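Side-chain contacts in putative lipoprotein (Pseudomonas protegens, PDB 4KT3), which probably serves as the immunity protein that binds and neutralises a peptidoglycan glycoside hydrolase effector of the type VI secretion system: residues Pro42-Asp47 and Glu78-Phe83; Glu25-Val30 and Gly90-Ile95; Pro57-Tyr62 and Glu129-Glu134. One frame throughout, in Å; residues are numbered along the deposited sequence.

Contact 1. Residues Pro42-Asp47 and Glu78-Phe83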
# COMPACT_ATOMS: atom_id res chain seq x y z
N PRO B 42 -14.63 0.44 -13.47
CA PRO B 42 -15.14 -0.58 -12.54
C PRO B 42 -14.03 -1.41 -11.89
O PRO B 42 -13.06 -1.79 -12.54
CB PRO B 42 -16.05 -1.44 -13.42
CG PRO B 42 -16.48 -0.52 -14.52
CD PRO B 42 -15.27 0.32 -14.80
N GLY B 43 -14.19 -1.67 -10.59
CA GLY B 43 -13.22 -2.45 -9.84
C GLY B 43 -12.17 -1.62 -9.14
O GLY B 43 -11.46 -2.13 -8.28
N VAL B 44 -12.06 -0.34 -9.50
CA VAL B 44 -11.08 0.55 -8.88
C VAL B 44 -11.62 1.16 -7.59
O VAL B 44 -12.79 1.51 -7.51
CB VAL B 44 -10.66 1.67 -9.84
CG1 VAL B 44 -9.70 2.63 -9.17
CG2 VAL B 44 -10.04 1.09 -11.11
N PHE B 45 -10.76 1.30 -6.59
CA PHE B 45 -11.18 1.88 -5.32
C PHE B 45 -10.05 2.64 -4.65
O PHE B 45 -8.88 2.36 -4.87
CB PHE B 45 -11.61 0.78 -4.37
CG PHE B 45 -10.52 -0.20 -4.05
CD1 PHE B 45 -9.57 0.09 -3.10
CD2 PHE B 45 -10.43 -1.40 -4.74
CE1 PHE B 45 -8.56 -0.79 -2.81
CE2 PHE B 45 -9.43 -2.30 -4.46
CZ PHE B 45 -8.48 -1.99 -3.49
N ILE B 46 -10.42 3.61 -3.83
CA ILE B 46 -9.52 4.21 -2.87
C ILE B 46 -9.99 3.77 -1.49
O ILE B 46 -11.17 3.91 -1.17
CB ILE B 46 -9.53 5.74 -2.96
CG1 ILE B 46 -8.90 6.19 -4.28
CG2 ILE B 46 -8.77 6.37 -1.78
CD1 ILE B 46 -8.98 7.68 -4.52
N ASP B 47 -9.06 3.26 -0.69
CA ASP B 47 -9.38 2.77 0.64
C ASP B 47 -8.60 3.56 1.69
O ASP B 47 -7.37 3.54 1.71
CB ASP B 47 -8.97 1.30 0.72
CG ASP B 47 -9.46 0.61 1.97
OD1 ASP B 47 -9.97 1.27 2.90
OD2 ASP B 47 -9.32 -0.63 2.03
N GLU B 78 -5.01 -5.94 -7.11
CA GLU B 78 -3.83 -5.29 -7.65
C GLU B 78 -3.78 -3.87 -7.08
O GLU B 78 -4.76 -3.14 -7.16
CB GLU B 78 -3.91 -5.24 -9.17
CG GLU B 78 -2.77 -4.52 -9.86
CD GLU B 78 -2.85 -4.63 -11.38
OE1 GLU B 78 -3.20 -5.71 -11.89
OE2 GLU B 78 -2.58 -3.63 -12.08
N TYR B 79 -2.63 -3.48 -6.54
CA TYR B 79 -2.51 -2.15 -5.93
C TYR B 79 -1.62 -1.23 -6.75
O TYR B 79 -0.59 -1.64 -7.27
CB TYR B 79 -2.03 -2.27 -4.48
CG TYR B 79 -3.02 -3.02 -3.62
CD1 TYR B 79 -4.08 -2.36 -3.01
CD2 TYR B 79 -2.93 -4.40 -3.47
CE1 TYR B 79 -5.00 -3.05 -2.24
CE2 TYR B 79 -3.84 -5.09 -2.71
CZ TYR B 79 -4.87 -4.42 -2.10
OH TYR B 79 -5.76 -5.12 -1.34
N TRP B 80 -2.06 0.01 -6.89
CA TRP B 80 -1.40 0.97 -7.76
C TRP B 80 -0.69 2.07 -6.96
O TRP B 80 0.17 2.77 -7.48
CB TRP B 80 -2.43 1.62 -8.68
CG TRP B 80 -3.03 0.68 -9.70
CD1 TRP B 80 -2.53 -0.52 -10.11
CD2 TRP B 80 -4.23 0.89 -10.44
NE1 TRP B 80 -3.35 -1.07 -11.06
CE2 TRP B 80 -4.41 -0.23 -11.28
CE3 TRP B 80 -5.18 1.91 -10.47
CZ2 TRP B 80 -5.49 -0.35 -12.15
CZ3 TRP B 80 -6.26 1.79 -11.34
CH2 TRP B 80 -6.41 0.67 -12.16
N GLY B 81 -1.07 2.24 -5.70
CA GLY B 81 -0.43 3.24 -4.88
C GLY B 81 -0.78 3.16 -3.40
O GLY B 81 -1.86 2.70 -3.03
N LEU B 82 0.14 3.63 -2.58
CA LEU B 82 -0.07 3.82 -1.15
C LEU B 82 0.33 5.26 -0.89
O LEU B 82 1.47 5.64 -1.14
CB LEU B 82 0.79 2.87 -0.32
CG LEU B 82 0.74 3.07 1.21
CD1 LEU B 82 -0.68 2.95 1.75
CD2 LEU B 82 1.66 2.07 1.94
N PHE B 83 -0.61 6.07 -0.41
CA PHE B 83 -0.42 7.51 -0.29
C PHE B 83 -0.59 7.97 1.14
O PHE B 83 -1.38 7.41 1.90
CB PHE B 83 -1.45 8.24 -1.16
CG PHE B 83 -1.40 7.84 -2.61
CD1 PHE B 83 -2.20 6.81 -3.09
CD2 PHE B 83 -0.55 8.49 -3.48
CE1 PHE B 83 -2.14 6.44 -4.43
CE2 PHE B 83 -0.49 8.12 -4.83
CZ PHE B 83 -1.29 7.10 -5.30
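The six-membered end of the Trp-80 indole meets Val-44, whose CG2 lies 3.8 Å from CH2 at a slant to the ring plane, and Phe-45 presents its ring edge to Tyr-79, with CZ 3.8 Å from Tyr-79 CE1 and that carbon close to the phenyl plane. Tyr-69 meets the indole at a shallow interplanar angle. At the pyrrole edge the indole N-H points to Glu-78: NE1 to OE2 is 2.9 Å with a nearly straight N-H...O angle of 166°. The oxygen lies in the ring plane and is met on its anti side, the donor tilted well out of the carboxylate plane.

The strands 44-47 and 78-86 are not sheet neighbours. Strand 62-69 runs between them, paired with both, so these contacts reach over it on its two faces. Val-44 and Trp-80 lie on the face that carries helix 21-34; Phe-45 and Tyr-79 lie on the opposite one. A classic beta bulge, in which Trp-80 and Gly-81 both face Leu-67, shifts the alternation, consistent with Trp-80 and Phe-83 sharing the helix side. Phe-45 holds CG between its backbone N and carbonyl carbon (chi1 61°), which swings the ring across to Tyr-79.

Both meetings are purely apolar. Tyr-79 OH bonds to Ser-86 OG of the other protein of the complex, presumably the effector, and Glu-78 OE1 to Gly-150 N of that same chain. The chemistry implies that the edge of Phe-45 touches a ring whose hydroxyl is bonded across the interface, while Glu-78 divides its oxygens between the two chains.

Contact 2. Residues Glu25-Val30 and Gly90-Ile95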
# COMPACT_ATOMS: atom_id res chain seq x y z
N GLU B 25 -9.04 12.55 1.74
CA GLU B 25 -9.30 11.71 0.57
C GLU B 25 -9.67 12.57 -0.64
O GLU B 25 -9.28 12.27 -1.77
CB GLU B 25 -10.43 10.71 0.84
CG GLU B 25 -10.57 9.70 -0.28
CD GLU B 25 -11.82 8.86 -0.17
OE1 GLU B 25 -12.14 8.38 0.94
OE2 GLU B 25 -12.50 8.67 -1.20
N GLN B 26 -10.42 13.64 -0.40
CA GLN B 26 -10.78 14.52 -1.50
C GLN B 26 -9.55 15.23 -2.05
O GLN B 26 -9.44 15.42 -3.27
CB GLN B 26 -11.88 15.50 -1.09
CG GLN B 26 -13.23 14.82 -0.88
CD GLN B 26 -13.65 13.96 -2.07
OE1 GLN B 26 -13.63 14.42 -3.22
NE2 GLN B 26 -14.02 12.70 -1.80
N VAL B 27 -8.62 15.60 -1.17
CA VAL B 27 -7.34 16.15 -1.61
C VAL B 27 -6.61 15.13 -2.48
O VAL B 27 -6.13 15.45 -3.57
CB VAL B 27 -6.44 16.56 -0.40
CG1 VAL B 27 -5.04 16.93 -0.85
CG2 VAL B 27 -7.07 17.73 0.37
N LEU B 28 -6.52 13.89 -2.01
CA LEU B 28 -5.88 12.83 -2.79
C LEU B 28 -6.54 12.69 -4.16
O LEU B 28 -5.87 12.56 -5.18
CB LEU B 28 -5.93 11.50 -2.03
CG LEU B 28 -5.35 10.32 -2.81
CD1 LEU B 28 -3.88 10.56 -3.16
CD2 LEU B 28 -5.51 9.03 -2.03
N ARG B 29 -7.87 12.72 -4.19
CA ARG B 29 -8.58 12.56 -5.46
C ARG B 29 -8.24 13.68 -6.45
O ARG B 29 -8.08 13.42 -7.65
CB ARG B 29 -10.08 12.47 -5.23
CG ARG B 29 -10.51 11.11 -4.72
CD ARG B 29 -12.00 11.05 -4.45
NE ARG B 29 -12.36 9.79 -3.81
CZ ARG B 29 -12.57 8.65 -4.47
NH1 ARG B 29 -12.49 8.60 -5.79
NH2 ARG B 29 -12.89 7.55 -3.79
N VAL B 30 -8.09 14.90 -5.95
CA VAL B 30 -7.60 16.00 -6.77
C VAL B 30 -6.18 15.68 -7.26
O VAL B 30 -5.88 15.79 -8.45
CB VAL B 30 -7.64 17.35 -6.01
CG1 VAL B 30 -6.93 18.46 -6.80
CG2 VAL B 30 -9.09 17.77 -5.75
N GLY B 90 -2.00 19.26 3.47
CA GLY B 90 -2.43 18.55 2.28
C GLY B 90 -1.28 18.00 1.44
O GLY B 90 -1.52 17.47 0.35
N ASP B 91 -0.05 18.13 1.92
CA ASP B 91 1.09 17.53 1.22
C ASP B 91 0.80 16.05 1.01
O ASP B 91 0.45 15.34 1.98
CB ASP B 91 2.38 17.70 2.04
CG ASP B 91 3.65 17.52 1.22
OD1 ASP B 91 3.64 17.77 -0.01
OD2 ASP B 91 4.68 17.16 1.83
N THR B 92 0.98 15.58 -0.22
CA THR B 92 0.62 14.22 -0.59
C THR B 92 1.81 13.47 -1.19
O THR B 92 2.43 13.92 -2.15
CB THR B 92 -0.57 14.22 -1.57
OG1 THR B 92 -1.69 14.85 -0.94
CG2 THR B 92 -0.95 12.80 -2.01
N TRP B 93 2.11 12.31 -0.60
CA TRP B 93 3.21 11.47 -1.04
C TRP B 93 2.74 10.06 -1.39
O TRP B 93 1.89 9.49 -0.71
CB TRP B 93 4.26 11.34 0.08
CG TRP B 93 5.09 12.56 0.28
CD1 TRP B 93 4.71 13.71 0.93
CD2 TRP B 93 6.43 12.76 -0.15
NE1 TRP B 93 5.74 14.62 0.92
CE2 TRP B 93 6.81 14.06 0.26
CE3 TRP B 93 7.35 11.98 -0.84
CZ2 TRP B 93 8.07 14.58 0.01
CZ3 TRP B 93 8.61 12.50 -1.09
CH2 TRP B 93 8.95 13.79 -0.68
N GLU B 94 3.34 9.50 -2.43
CA GLU B 94 3.25 8.06 -2.66
C GLU B 94 4.45 7.48 -1.94
O GLU B 94 5.60 7.79 -2.28
CB GLU B 94 3.30 7.75 -4.16
CG GLU B 94 2.55 6.49 -4.56
CD GLU B 94 3.25 5.21 -4.13
OE1 GLU B 94 4.47 5.25 -3.92
OE2 GLU B 94 2.57 4.17 -3.99
N ILE B 95 4.21 6.66 -0.92
CA ILE B 95 5.26 6.33 0.04
C ILE B 95 6.00 5.00 -0.22
O ILE B 95 6.86 4.59 0.56
CB ILE B 95 4.75 6.42 1.50
CG1 ILE B 95 3.58 5.47 1.77
CG2 ILE B 95 4.34 7.85 1.82
CD1 ILE B 95 3.27 5.32 3.27
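Val-27 and Leu-28 of the helix set their methyls against Thr-92 and the Gly-90 carbonyl, and the fit is closest there. Val-27 CG1 is 3.8 Å from Gly-90 O and also reaches the hydroxyl of Thr-92; the two side chains run antiparallel past one another. Leu-28 comes in at about a right angle to Thr-92, and its CD1 stops 3.9 Å from Thr-92 CG2. All four residues are buried.

The threonine torsion divides its two branches between these tasks. With chi1 at -60°, OG1 sits beside the backbone N and turns back to donate to Gly-90 O at 2.9 Å, from 37° above the carbonyl plane, while CG2 stands anti to the backbone N and faces Leu-28. Two donors, the Thr-92 hydroxyl and Gln-110 NE2 of helix 104-117, thus satisfy this buried carbonyl, to which Val-27 offers only a methyl.

These contacts seat helix 21-34 on one face of the antiparallel sheet. Leu-28 also rests on Phe-83 of strand 78-86 and Val-27 on Leu-106 and Leu-109 of helix 104-117. Asp-91 and Trp-93 direct their side chains to the other face, where the indole NE1 donates to Asp-91 OD2 at 2.9 Å, from above the carboxylate plane, and Arg-100 pairs with OD1.

The far side of the helix turn is looser and partly exposed. There Arg-29 grips Glu-25 side-on in a salt bridge: NE and NH2 each lie 2.8 Å from the single oxygen OE2, which is nearly in the guanidinium plane. NE meets the anti lone pair of OE2 and NH2 approaches nearly along its C-O bond; both bonds are bent, the NE one to 146°.

Contact 3. Residues Pro57-Tyr62 and Glu129-Glu134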
# COMPACT_ATOMS: atom_id res chain seq x y z
N PRO B 57 -4.00 6.26 12.50
CA PRO B 57 -3.35 6.31 11.19
C PRO B 57 -1.88 5.86 11.29
O PRO B 57 -1.23 6.15 12.30
CB PRO B 57 -3.47 7.78 10.79
CG PRO B 57 -4.61 8.32 11.62
CD PRO B 57 -4.59 7.55 12.90
N PRO B 58 -1.39 5.09 10.31
CA PRO B 58 -0.04 4.52 10.41
C PRO B 58 1.10 5.53 10.43
O PRO B 58 2.18 5.21 10.95
CB PRO B 58 0.07 3.63 9.17
CG PRO B 58 -1.36 3.26 8.85
CD PRO B 58 -2.13 4.53 9.16
N HIS B 59 0.89 6.72 9.87
CA HIS B 59 1.95 7.73 9.78
C HIS B 59 1.48 9.02 10.42
O HIS B 59 0.69 9.75 9.83
CB HIS B 59 2.37 7.94 8.33
CG HIS B 59 3.01 6.72 7.76
ND1 HIS B 59 2.31 5.78 7.03
CD2 HIS B 59 4.26 6.23 7.92
CE1 HIS B 59 3.12 4.78 6.73
NE2 HIS B 59 4.31 5.03 7.26
N PRO B 60 1.94 9.27 11.65
CA PRO B 60 1.52 10.46 12.40
C PRO B 60 1.62 11.74 11.56
O PRO B 60 2.64 11.97 10.91
CB PRO B 60 2.50 10.49 13.56
CG PRO B 60 2.78 9.02 13.82
CD PRO B 60 2.80 8.38 12.46
N GLY B 61 0.56 12.53 11.58
CA GLY B 61 0.52 13.76 10.80
C GLY B 61 -0.18 13.62 9.46
O GLY B 61 -0.46 14.62 8.79
N TYR B 62 -0.45 12.37 9.07
CA TYR B 62 -1.03 12.05 7.76
C TYR B 62 -2.21 11.08 7.90
O TYR B 62 -2.34 10.37 8.91
CB TYR B 62 0.02 11.37 6.85
CG TYR B 62 1.24 12.23 6.62
CD1 TYR B 62 2.26 12.27 7.57
CD2 TYR B 62 1.37 13.00 5.48
CE1 TYR B 62 3.36 13.10 7.39
CE2 TYR B 62 2.46 13.83 5.30
CZ TYR B 62 3.46 13.87 6.24
OH TYR B 62 4.55 14.69 6.06
N GLU B 129 9.57 13.00 7.84
CA GLU B 129 10.69 12.06 7.92
C GLU B 129 10.20 10.67 8.28
O GLU B 129 10.77 9.67 7.84
CB GLU B 129 11.74 12.54 8.92
CG GLU B 129 12.51 13.76 8.40
CD GLU B 129 13.37 14.44 9.45
OE1 GLU B 129 13.38 13.98 10.61
OE2 GLU B 129 14.03 15.45 9.11
N GLY B 130 9.12 10.62 9.06
CA GLY B 130 8.46 9.37 9.40
C GLY B 130 7.84 8.60 8.24
O GLY B 130 7.41 7.45 8.43
N LEU B 131 7.77 9.21 7.05
CA LEU B 131 7.35 8.47 5.86
C LEU B 131 8.49 7.64 5.28
O LEU B 131 8.27 6.77 4.45
CB LEU B 131 6.81 9.41 4.78
CG LEU B 131 5.68 10.36 5.20
CD1 LEU B 131 5.26 11.23 4.01
CD2 LEU B 131 4.50 9.57 5.74
N GLY B 132 9.72 7.92 5.70
CA GLY B 132 10.86 7.14 5.26
C GLY B 132 11.26 7.40 3.81
O GLY B 132 11.83 6.53 3.15
N CYS B 133 10.99 8.62 3.34
CA CYS B 133 11.20 8.97 1.93
C CYS B 133 12.22 10.08 1.72
O CYS B 133 12.58 10.38 0.57
CB CYS B 133 9.88 9.39 1.30
SG CYS B 133 8.79 8.03 0.90
N GLU B 134 12.67 10.70 2.80
CA GLU B 134 13.69 11.74 2.71
C GLU B 134 14.56 11.68 3.96
O GLU B 134 14.09 11.27 5.02
CB GLU B 134 13.05 13.13 2.55
CG GLU B 134 12.42 13.71 3.82
CD GLU B 134 11.69 15.04 3.58
OE1 GLU B 134 11.82 15.96 4.42
OE2 GLU B 134 10.99 15.16 2.55
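Leu-131 sets CD2 between His-59 and the Tyr-62 ring and lays CD1 over the tyrosine alone, joining two tight turns: a type II beta turn from His-59 to Tyr-62, which leads into strand 62-69, and a type I turn from Glu-129 to Gly-132 at the end of helix 125-129. Each turn is closed by a backbone bond, Tyr-62 N to His-59 O and Gly-132 N to Glu-129 O, both 3.0 Å. Just beyond, Cys-133 ties the C-terminal segment to Cys-98 by a disulfide.

Leu-131 is extended at its second torsion (chi2 180°), with CG beside its backbone N, and this spreads the branches over one face of the tyrosine. CD2 lies 4.1 Å from the Tyr-62 ring centroid, 18° off the normal, a CH-pi contact; CD1 stands over the phenol end, 3.9 Å from Tyr-62 CZ. The same CD2 also meets the histidine, 3.7 Å from His-59 CB, so one methyl fills the angle between two side chains. Trp-93 packs against the leucine as well, which places the contact alongside the strand 92-94.

His-59 and Tyr-62 both carry CG beside the backbone N, and both reach toward the C-terminal turn. The imidazole is fixed at two nitrogens: ND1 bonds to Asp-64 OD2, and NE2 to Asn-34 OD1 of the other protein of the complex, so bonds at both nitrogens set the rotation of the ring. With the ring so held, its CD2 edge faces the Gly-130 carbonyl, whose O lies near the imidazole plane, 3.4 Å from His-59 CD2.

Overall arrangement
From the N terminus, helix 21-34 opens contact 2, strand 44-47 contact 1 and the loop at 57-62 contact 3. Strand 78-86 then closes contact 1, residues 90-95 close contact 2, and the C-terminal 129-134 closes contact 3. Contact 1 is therefore nested inside the loop of contact 2, while contact 3 crosses both. Contact 1 joins strands 44-47 and 78-86 across strand 62-69, contact 2 ties helix 21-34 to the region of strand 92-94, and contact 3 ties the turn before strand 62-69 to the segment after helix 125-129. Leu-82 N and Glu-94 OE2, 2.9 Å apart in a probable hydrogen bond, connect contacts 1 and 2; Ile-95 packs on His-59 between contacts 2 and 3.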